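Local coordinates for protein actinorhodin polyketide putative beta-ketoacyl synthase 2 (Streptomyces coelicolor A3, PDB 1TQY) that probably acts as the chain length factor that partners a beta-ketoacyl synthase in building the polyketide precursor of the antibiotic actinorhodin, at residues A53-D61 and G232-A240. Residues are numbered along the deposited sequence; the frame is centred on the assembly and turned at random.
With NA (sodium ion), chain K.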
ATOM      1  N   ALA B  53     -12.396  21.217  15.236  1.00 26.24           N
ATOM      2  CA  ALA B  53     -11.373  20.515  15.999  1.00 24.50           C
ATOM      3  C   ALA B  53     -10.142  21.411  16.030  1.00 24.70           C
ATOM      4  O   ALA B  53      -9.815  22.040  15.026  1.00 23.35           O
ATOM      5  CB  ALA B  53     -11.043  19.188  15.332  1.00 23.69           C
ATOM      6  N   THR B  54      -9.459  21.459  17.172  1.00 23.96           N
ATOM      7  CA  THR B  54      -8.291  22.320  17.312  1.00 24.90           C
ATOM      8  C   THR B  54      -7.096  21.682  17.996  1.00 22.96           C
ATOM      9  O   THR B  54      -6.029  22.291  18.082  1.00 21.26           O
ATOM     10  CB  THR B  54      -8.642  23.568  18.129  1.00 27.76           C
ATOM     11  OG1 THR B  54      -9.034  23.161  19.446  1.00 27.96           O
ATOM     12  CG2 THR B  54      -9.780  24.328  17.483  1.00 27.27           C
ATOM     13  N   LEU B  55      -7.268  20.465  18.489  1.00 23.14           N
ATOM     14  CA  LEU B  55      -6.185  19.791  19.195  1.00 24.63           C
ATOM     15  C   LEU B  55      -5.530  18.692  18.372  1.00 24.94           C
ATOM     16  O   LEU B  55      -6.205  17.990  17.623  1.00 24.87           O
ATOM     17  CB  LEU B  55      -6.716  19.200  20.502  1.00 25.10           C
ATOM     18  CG  LEU B  55      -7.189  20.158  21.597  1.00 25.37           C
ATOM     19  CD1 LEU B  55      -7.578  19.337  22.821  1.00 24.56           C
ATOM     20  CD2 LEU B  55      -6.080  21.141  21.963  1.00 23.72           C
ATOM     21  N   ALA B  56      -4.217  18.551  18.523  1.00 23.23           N
ATOM     22  CA  ALA B  56      -3.464  17.535  17.807  1.00 24.94           C
ATOM     23  C   ALA B  56      -2.137  17.231  18.482  1.00 25.42           C
ATOM     24  O   ALA B  56      -1.640  18.020  19.288  1.00 25.05           O
ATOM     25  CB  ALA B  56      -3.217  17.972  16.373  1.00 23.20           C
ATOM     26  N   GLY B  57      -1.581  16.066  18.161  1.00 25.93           N
ATOM     27  CA  GLY B  57      -0.297  15.676  18.709  1.00 25.03           C
ATOM     28  C   GLY B  57       0.799  16.131  17.756  1.00 26.59           C
ATOM     29  O   GLY B  57       1.127  15.429  16.799  1.00 28.19           O
ATOM     30  N   GLN B  58       1.359  17.308  18.006  1.00 27.02           N
ATOM     31  CA  GLN B  58       2.419  17.833  17.157  1.00 27.44           C
ATOM     32  C   GLN B  58       3.801  17.542  17.696  1.00 27.17           C
ATOM     33  O   GLN B  58       4.003  17.459  18.906  1.00 25.65           O
ATOM     34  CB  GLN B  58       2.311  19.347  17.016  1.00 25.90           C
ATOM     35  CG  GLN B  58       1.182  19.854  16.170  1.00 25.72           C
ATOM     36  CD  GLN B  58       1.126  21.380  16.163  1.00 26.36           C
ATOM     37  OE1 GLN B  58       0.261  21.978  15.529  1.00 26.73           O
ATOM     38  NE2 GLN B  58       2.054  22.010  16.877  1.00 27.35           N
ATOM     39  N   ILE B  59       4.745  17.373  16.775  1.00 27.60           N
ATOM     40  CA  ILE B  59       6.140  17.172  17.132  1.00 28.68           C
ATOM     41  C   ILE B  59       6.717  18.566  16.879  1.00 29.02           C
ATOM     42  O   ILE B  59       6.761  19.011  15.739  1.00 28.46           O
ATOM     43  CB  ILE B  59       6.818  16.145  16.212  1.00 28.23           C
ATOM     44  CG1 ILE B  59       6.216  14.753  16.456  1.00 27.76           C
ATOM     45  CG2 ILE B  59       8.327  16.144  16.469  1.00 27.57           C
ATOM     46  CD1 ILE B  59       6.814  13.663  15.580  1.00 26.97           C
ATOM     47  N   ASP B  60       7.121  19.269  17.935  1.00 30.01           N
ATOM     48  CA  ASP B  60       7.632  20.633  17.771  1.00 31.06           C
ATOM     49  C   ASP B  60       9.121  20.814  17.987  1.00 28.89           C
ATOM     50  O   ASP B  60       9.617  21.928  17.909  1.00 29.44           O
ATOM     51  CB  ASP B  60       6.898  21.604  18.703  1.00 32.66           C
ATOM     52  CG  ASP B  60       5.404  21.627  18.471  1.00 35.20           C
ATOM     53  OD1 ASP B  60       4.969  21.735  17.303  1.00 35.63           O
ATOM     54  OD2 ASP B  60       4.666  21.544  19.474  1.00 38.18           O
ATOM     55  N   ASP B  61       9.843  19.740  18.256  1.00 27.36           N
ATOM     56  CA  ASP B  61      11.278  19.872  18.483  1.00 27.32           C
ATOM     57  C   ASP B  61      12.072  19.174  17.396  1.00 26.35           C
ATOM     58  O   ASP B  61      13.206  18.749  17.620  1.00 25.65           O
ATOM     59  CB  ASP B  61      11.640  19.290  19.841  1.00 27.04           C
ATOM     60  CG  ASP B  61      11.093  17.892  20.027  1.00 28.68           C
ATOM     61  OD1 ASP B  61      11.405  17.264  21.061  1.00 28.11           O
ATOM     62  OD2 ASP B  61      10.350  17.428  19.132  1.00 27.96           O
ATOM     63  N   GLY B 232     -14.284  11.259  20.898  1.00 23.51           N
ATOM     64  CA  GLY B 232     -13.508  11.360  19.677  1.00 23.53           C
ATOM     65  C   GLY B 232     -12.022  11.247  19.941  1.00 23.72           C
ATOM     66  O   GLY B 232     -11.578  11.433  21.072  1.00 24.63           O
ATOM     67  N   TYR B 233     -11.242  10.942  18.909  1.00 23.47           N
ATOM     68  CA  TYR B 233      -9.808  10.819  19.093  1.00 22.22           C
ATOM     69  C   TYR B 233      -9.126  12.113  18.684  1.00 23.20           C
ATOM     70  O   TYR B 233      -9.704  12.932  17.964  1.00 22.59           O
ATOM     71  CB  TYR B 233      -9.259   9.639  18.271  1.00 22.81           C
ATOM     72  CG  TYR B 233      -9.183   9.872  16.775  1.00 23.31           C
ATOM     73  CD1 TYR B 233      -8.045  10.439  16.191  1.00 21.99           C
ATOM     74  CD2 TYR B 233     -10.246   9.507  15.941  1.00 22.12           C
ATOM     75  CE1 TYR B 233      -7.967  10.629  14.809  1.00 22.45           C
ATOM     76  CE2 TYR B 233     -10.180   9.696  14.563  1.00 21.68           C
ATOM     77  CZ  TYR B 233      -9.036  10.256  14.001  1.00 21.45           C
ATOM     78  OH  TYR B 233      -8.960  10.422  12.637  1.00 22.35           O
ATOM     79  N   VAL B 234      -7.908  12.308  19.177  1.00 21.69           N
ATOM     80  CA  VAL B 234      -7.118  13.479  18.821  1.00 21.92           C
ATOM     81  C   VAL B 234      -6.080  12.998  17.799  1.00 21.71           C
ATOM     82  O   VAL B 234      -5.385  12.019  18.045  1.00 22.73           O
ATOM     83  CB  VAL B 234      -6.385  14.073  20.061  1.00 21.78           C
ATOM     84  CG1 VAL B 234      -5.406  15.158  19.609  1.00 19.82           C
ATOM     85  CG2 VAL B 234      -7.414  14.694  21.033  1.00 22.37           C
ATOM     86  N   PRO B 235      -5.990  13.654  16.629  1.00 22.42           N
ATOM     87  CA  PRO B 235      -5.021  13.270  15.587  1.00 22.71           C
ATOM     88  C   PRO B 235      -3.606  13.590  16.073  1.00 22.44           C
ATOM     89  O   PRO B 235      -3.417  14.458  16.928  1.00 23.63           O
ATOM     90  CB  PRO B 235      -5.380  14.178  14.413  1.00 21.76           C
ATOM     91  CG  PRO B 235      -6.774  14.619  14.702  1.00 25.50           C
ATOM     92  CD  PRO B 235      -6.823  14.780  16.179  1.00 22.11           C
ATOM     93  N   GLY B 236      -2.614  12.908  15.518  1.00 21.53           N
ATOM     94  CA  GLY B 236      -1.235  13.182  15.888  1.00 21.75           C
ATOM     95  C   GLY B 236      -0.360  12.960  14.668  1.00 21.04           C
ATOM     96  O   GLY B 236      -0.856  12.493  13.647  1.00 20.47           O
ATOM     97  N   GLU B 237       0.921  13.306  14.746  1.00 21.82           N
ATOM     98  CA  GLU B 237       1.837  13.085  13.625  1.00 22.21           C
ATOM     99  C   GLU B 237       3.012  12.325  14.202  1.00 23.07           C
ATOM    100  O   GLU B 237       3.355  12.504  15.371  1.00 21.28           O
ATOM    101  CB  GLU B 237       2.322  14.412  13.018  1.00 23.71           C
ATOM    102  CG  GLU B 237       3.338  15.156  13.873  1.00 27.71           C
ATOM    103  CD  GLU B 237       3.820  16.472  13.241  1.00 30.99           C
ATOM    104  OE1 GLU B 237       3.717  16.635  12.002  1.00 32.18           O
ATOM    105  OE2 GLU B 237       4.325  17.337  13.992  1.00 30.37           O
ATOM    106  N   GLY B 238       3.626  11.465  13.399  1.00 24.06           N
ATOM    107  CA  GLY B 238       4.759  10.713  13.894  1.00 23.71           C
ATOM    108  C   GLY B 238       4.569   9.223  13.743  1.00 23.24           C
ATOM    109  O   GLY B 238       3.730   8.759  12.970  1.00 23.72           O
ATOM    110  N   GLY B 239       5.367   8.471  14.484  1.00 24.40           N
ATOM    111  CA  GLY B 239       5.283   7.027  14.423  1.00 24.48           C
ATOM    112  C   GLY B 239       6.577   6.361  14.832  1.00 24.74           C
ATOM    113  O   GLY B 239       7.315   6.868  15.678  1.00 24.76           O
ATOM    114  N   ALA B 240       6.859   5.216  14.226  1.00 24.31           N
ATOM    115  CA  ALA B 240       8.070   4.491  14.549  1.00 23.58           C
ATOM    116  C   ALA B 240       8.507   3.600  13.413  1.00 23.32           C
ATOM    117  O   ALA B 240       7.716   3.212  12.560  1.00 24.31           O
ATOM    118  CB  ALA B 240       7.851   3.657  15.795  1.00 24.29           C
TER
HETATM  119 NA    NA K1091       4.541  17.765  21.115  1.00 39.15          NA
HETATM  120  O   HOH W   1       2.595  20.015  20.856  1.00 38.31           O
HETATM  121  O   HOH W   2       6.404  17.995  20.688  1.00 31.94           O
HETATM  122  O   HOH W   3       4.681  18.346  23.374  1.00 31.74           O
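Two groups grip Glu237 OE2. The backbone N of Ile59 gives it a nearly straight hydrogen bond (2.8 Å from Ile59 N to Glu237 OE2, 170° at the hydrogen) that uses the anti lone pair, and Arg45 adds a salt bridge to the same oxygen. The other oxygen, OE1, is hydrogen-bonded to Ser197 OG, so both ends of the buried carboxylate are held and its rotation is fixed; the arginine probably favours the charged form. Glu237 gets there with CG between its own N and carbonyl carbon (chi1 74°) and an extended chain beyond. The Glu237 side chain crosses that of Ile59 at a slant, with Glu237 CG 3.9 Å from Ile59 CG1, while Ile59 CD1 lies 4.0 Å from Gly238 CA.

Upstream the two backbones run side by side in nearly the same direction, 13° apart, and form a single parallel bridge at Gly57 and Gly236. Gly57 supplies both of its polar atoms: its N donates to Pro235 O at 2.7 Å, and its O accepts from Glu237 N at 3.0 Å. With no side chains on these two glycines, their CA atoms come within 3.9 Å. Val234 finishes this end, its CG1 set against Leu55 O and Ala56 CA.

Just past the bridge, Gln58 O binds the sodium ion at 2.3 Å, together with Pro21 O and waters, while Gln58 OE1 turns to Thr44 N. Within the ketosynthase fold, strand 55-57 pairs antiparallel with strand 40-42, whose Leu40 touches Val234; Trp204 of helix 201-208 packs on Ala56 and Pro235, and beyond Glu237 the chain enters strand 238-246, which runs between strands 11-20 and 189-196.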